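Local atomic coordinates of rhamnose ABC transporter, periplasmic rhamnose-binding protein (Kribbella flavida, PDB entry 4KVF), a protein that probably binds a sugar, likely rhamnose, outside the cell membrane and hands it to an ABC transporter for uptake. Residues T144-G147 with I148-L152; A82-Q85 with V86-I89. All coordinates share one frame; numbering follows the deposited sequence.

Contact 1: T144-G147 with I148-L152; sequences TTQG and IGESL
The first turns of helix 145-159 bring Q146 and E150 together one turn apart, just beyond the N-cap T144. T144 closes the helix start: its OG1 accepts from G147 N at 2.8 Å, a classical N-cap bond that supplies an acceptor for one of the first amides of the helix, which a helix start generally leaves without an i-4 partner. Its carbonyl begins the ladder, T144 O taking I148 N at 2.9 Å, and the same i to i+4 step ties T145 to G149, Q146 to E150 and G147 to S151.

Over this ladder the amide of Q146 grips the carboxylate of E150. Q146 NE2 gives a nearly straight bond (166° at the hydrogen) to E150 OE1 at 2.7 Å. The oxygen lies close to the amide plane, yet the donor comes in from above the carboxylate, the two planes standing 80° apart. A bend at chi2 of Q146 (61°) brings its amide to the glutamate, whose chain runs extended beyond CG; E150 CG passes 3.4 Å from Q146 O on the way. On another flank, I148 CG1 rests 3.3 Å from T144 O.

Helix 176-189 packs along this end: W181 meets T145 and I148, V184 meets Q146, and E188 touches E150 while taking a weak second hydrogen bond from Q146 NE2. I148 is buried against A143, L258 and W279, in the loops after strands 138-141, 254-257 and 276-278.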
loop_
_atom_site.group_PDB
_atom_site.type_symbol
_atom_site.label_atom_id
_atom_site.label_comp_id
_atom_site.label_asym_id
_atom_site.label_seq_id
_atom_site.Cartn_x
_atom_site.Cartn_y
_atom_site.Cartn_z
ATOM N N THR A 144 -0.844 7.254 2.396
ATOM C CA THR A 144 0.212 8.255 2.271
ATOM C C THR A 144 1.366 7.914 3.203
ATOM O O THR A 144 1.213 7.141 4.149
ATOM C CB THR A 144 -0.272 9.671 2.608
ATOM O OG1 THR A 144 -0.764 9.708 3.948
ATOM C CG2 THR A 144 -1.376 10.111 1.642
ATOM N N THR A 145 2.528 8.502 2.944
ATOM C CA THR A 145 3.637 8.272 3.850
ATOM C C THR A 145 3.329 8.895 5.212
ATOM O O THR A 145 3.729 8.362 6.247
ATOM C CB THR A 145 4.966 8.796 3.303
ATOM O OG1 THR A 145 4.854 10.201 3.058
ATOM C CG2 THR A 145 5.327 8.084 2.017
ATOM N N GLN A 146 2.602 10.012 5.208
ATOM C CA GLN A 146 2.160 10.637 6.451
ATOM C C GLN A 146 1.258 9.668 7.200
ATOM O O GLN A 146 1.403 9.468 8.416
ATOM C CB GLN A 146 1.396 11.938 6.169
ATOM C CG GLN A 146 0.947 12.675 7.411
ATOM C CD GLN A 146 2.111 13.105 8.287
ATOM O OE1 GLN A 146 3.194 13.433 7.795
ATOM N NE2 GLN A 146 1.891 13.105 9.597
ATOM N N GLY A 147 0.317 9.076 6.467
ATOM C CA GLY A 147 -0.631 8.148 7.074
ATOM C C GLY A 147 0.082 6.971 7.707
ATOM O O GLY A 147 -0.226 6.548 8.829
ATOM N N ILE A 148 1.063 6.442 6.987
ATOM C CA ILE A 148 1.776 5.260 7.443
ATOM C C ILE A 148 2.609 5.617 8.673
ATOM O O ILE A 148 2.552 4.940 9.699
ATOM C CB ILE A 148 2.642 4.667 6.306
ATOM C CG1 ILE A 148 1.727 4.040 5.251
ATOM C CG2 ILE A 148 3.580 3.588 6.835
ATOM C CD1 ILE A 148 2.423 3.687 3.955
ATOM N N GLY A 149 3.361 6.707 8.591
ATOM C CA GLY A 149 4.200 7.123 9.706
ATOM C C GLY A 149 3.435 7.461 10.973
ATOM O O GLY A 149 3.874 7.131 12.090
ATOM N N GLU A 150 2.290 8.121 10.810
ATOM C CA GLU A 150 1.422 8.434 11.944
ATOM C C GLU A 150 0.922 7.161 12.600
ATOM O O GLU A 150 0.924 7.041 13.831
ATOM C CB GLU A 150 0.218 9.282 11.513
ATOM C CG GLU A 150 0.511 10.754 11.397
ATOM C CD GLU A 150 -0.655 11.517 10.813
ATOM O OE1 GLU A 150 -0.561 12.758 10.701
ATOM O OE2 GLU A 150 -1.660 10.868 10.455
ATOM N N SER A 151 0.488 6.215 11.771
ATOM C CA SER A 151 -0.057 4.963 12.275
ATOM C C SER A 151 0.996 4.184 13.053
ATOM O O SER A 151 0.717 3.633 14.115
ATOM C CB SER A 151 -0.580 4.115 11.118
ATOM O OG SER A 151 -0.944 2.831 11.588
ATOM N N LEU A 152 2.216 4.156 12.524
ATOM C CA LEU A 152 3.295 3.435 13.197
ATOM C C LEU A 152 3.565 4.042 14.573
ATOM O O LEU A 152 3.678 3.325 15.570
ATOM C CB LEU A 152 4.567 3.427 12.328
ATOM C CG LEU A 152 4.444 2.604 11.033
ATOM C CD1 LEU A 152 5.630 2.860 10.114
ATOM C CD2 LEU A 152 4.328 1.113 11.340
#

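Contact 2: A82-Q85 with V86-I89; sequences ASSQ and VSYI
S84 is the N-cap of helix 85-94, and S87, three residues on, answers it with both its backbone and its side chain. S84 OG accepts from S87 N at 3.2 Å. In return the S87 hydroxyl donates to the carbonyl of S84, with S87 OG 2.6 Å from S84 O and lying in the carbonyl plane. Chi1 of 63° on S87 tucks the hydroxyl between its own backbone N and carbonyl carbon, which turns it back toward the start of the helix. A weak bond from S87 N to S84 O, strongly bent, adds little, so the two serines are joined chiefly through their hydroxyls.

The tight part lies on the inner side. Q85 O takes I89 N at 3.0 Å, the first i to i+4 bond among these residues, and I89 CG1 sits 3.4 Å from the same carbonyl oxygen. I89 is buried against V110, S113, L114 and L45, while the amide of Q85 is fixed by the backbone at A103 O and N105 N; this face of the helix start is therefore held by the loop after strand 99-102 as well as by its own turn.

Between the two sides lies the Y88 ring, packed also on L45, P77 and S81. Its CD2 is 3.3 Å from S84 O and its CE2 3.8 Å from S83 CB; S84 O and S83 CB stand oblique to the ring, while Q85 CA lies at its edge, near its plane. The loose side is at the exposed S83, where a water lies 2.9 Å from S83 OG and 3.1 Å from Y88 OH. Direct hydrogen bonds thus fix the cap, while at S83 a bridging water supplements van der Waals contact with the tyrosine; S84 O, engaged by a short hydroxyl bond, would probably be polarised by it.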
loop_
_atom_site.group_PDB
_atom_site.type_symbol
_atom_site.label_atom_id
_atom_site.label_comp_id
_atom_site.label_asym_id
_atom_site.label_seq_id
_atom_site.Cartn_x
_atom_site.Cartn_y
_atom_site.Cartn_z
ATOM N N ALA A 82 10.888 -11.229 -19.160
ATOM C CA ALA A 82 11.788 -10.094 -19.281
ATOM C C ALA A 82 11.120 -9.034 -20.144
ATOM O O ALA A 82 11.770 -8.099 -20.617
ATOM C CB ALA A 82 13.111 -10.518 -19.883
ATOM N N SER A 83 9.819 -9.201 -20.360
ATOM C CA SER A 83 9.054 -8.248 -21.154
ATOM C C SER A 83 8.872 -6.958 -20.380
ATOM O O SER A 83 8.645 -6.974 -19.166
ATOM C CB SER A 83 7.686 -8.821 -21.537
ATOM O OG SER A 83 7.812 -9.804 -22.553
ATOM N N SER A 84 8.957 -5.839 -21.090
ATOM C CA SER A 84 8.737 -4.523 -20.502
ATOM C C SER A 84 7.255 -4.234 -20.290
ATOM O O SER A 84 6.392 -4.766 -20.984
ATOM C CB SER A 84 9.300 -3.454 -21.428
ATOM O OG SER A 84 8.550 -3.408 -22.631
ATOM N N GLN A 85 6.951 -3.359 -19.343
ATOM C CA GLN A 85 5.580 -2.920 -19.177
ATOM C C GLN A 85 5.080 -2.177 -20.404
ATOM O O GLN A 85 3.894 -2.189 -20.697
ATOM C CB GLN A 85 5.450 -2.028 -17.950
ATOM C CG GLN A 85 5.499 -2.796 -16.652
ATOM C CD GLN A 85 5.130 -1.921 -15.492
ATOM O OE1 GLN A 85 5.670 -0.824 -15.345
ATOM N NE2 GLN A 85 4.177 -2.376 -14.678
ATOM N N VAL A 86 5.990 -1.529 -21.123
ATOM C CA VAL A 86 5.613 -0.799 -22.333
ATOM C C VAL A 86 4.944 -1.726 -23.369
ATOM O O VAL A 86 3.947 -1.345 -23.994
ATOM C CB VAL A 86 6.838 -0.051 -22.911
ATOM C CG1 VAL A 86 6.542 0.552 -24.288
ATOM C CG2 VAL A 86 7.267 1.030 -21.928
ATOM N N SER A 87 5.463 -2.946 -23.513
ATOM C CA SER A 87 4.908 -3.899 -24.482
ATOM C C SER A 87 3.453 -4.196 -24.134
ATOM O O SER A 87 2.588 -4.273 -25.014
ATOM C CB SER A 87 5.733 -5.193 -24.526
ATOM O OG SER A 87 5.685 -5.869 -23.278
ATOM N N TYR A 88 3.176 -4.324 -22.842
ATOM C CA TYR A 88 1.807 -4.578 -22.394
ATOM C C TYR A 88 0.899 -3.367 -22.583
ATOM O O TYR A 88 -0.244 -3.506 -23.003
ATOM C CB TYR A 88 1.780 -5.067 -20.935
ATOM C CG TYR A 88 2.417 -6.430 -20.754
ATOM C CD1 TYR A 88 1.724 -7.594 -21.077
ATOM C CD2 TYR A 88 3.720 -6.556 -20.289
ATOM C CE1 TYR A 88 2.311 -8.843 -20.927
ATOM C CE2 TYR A 88 4.320 -7.810 -20.146
ATOM C CZ TYR A 88 3.608 -8.942 -20.462
ATOM O OH TYR A 88 4.196 -10.173 -20.309
ATOM N N ILE A 89 1.398 -2.177 -22.274
ATOM C CA ILE A 89 0.599 -0.966 -22.452
ATOM C C ILE A 89 0.216 -0.804 -23.933
ATOM O O ILE A 89 -0.917 -0.451 -24.268
ATOM C CB ILE A 89 1.367 0.282 -21.982
ATOM C CG1 ILE A 89 1.547 0.238 -20.458
ATOM C CG2 ILE A 89 0.619 1.573 -22.428
ATOM C CD1 ILE A 89 2.602 1.204 -19.938
HETATM O O HOH W 1 5.103 -10.475 -23.290
#

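Overall arrangement
Both contacts are helix starts capped by a hydroxyl residue, and contact 2 (82-89) comes first along the chain. It opens helix 85-94, which follows strand 71-74 at one edge of the six-stranded parallel sheet. Contact 1 (144-152) opens helix 145-159, shortly after strand 138-141 of that sheet; this helix then leads to strand 164-170 of the four-stranded parallel sheet. The centres of contact 1 and contact 2 are about 32 Å apart, on opposite sides of the chain's centre; the nearest atoms of contact 1 and contact 2 are about 20 Å apart. Contact 2 thus belongs to one lobe, whereas contact 1 lies where the chain passes to the other, consistent with the two-lobed fold of periplasmic binding proteins.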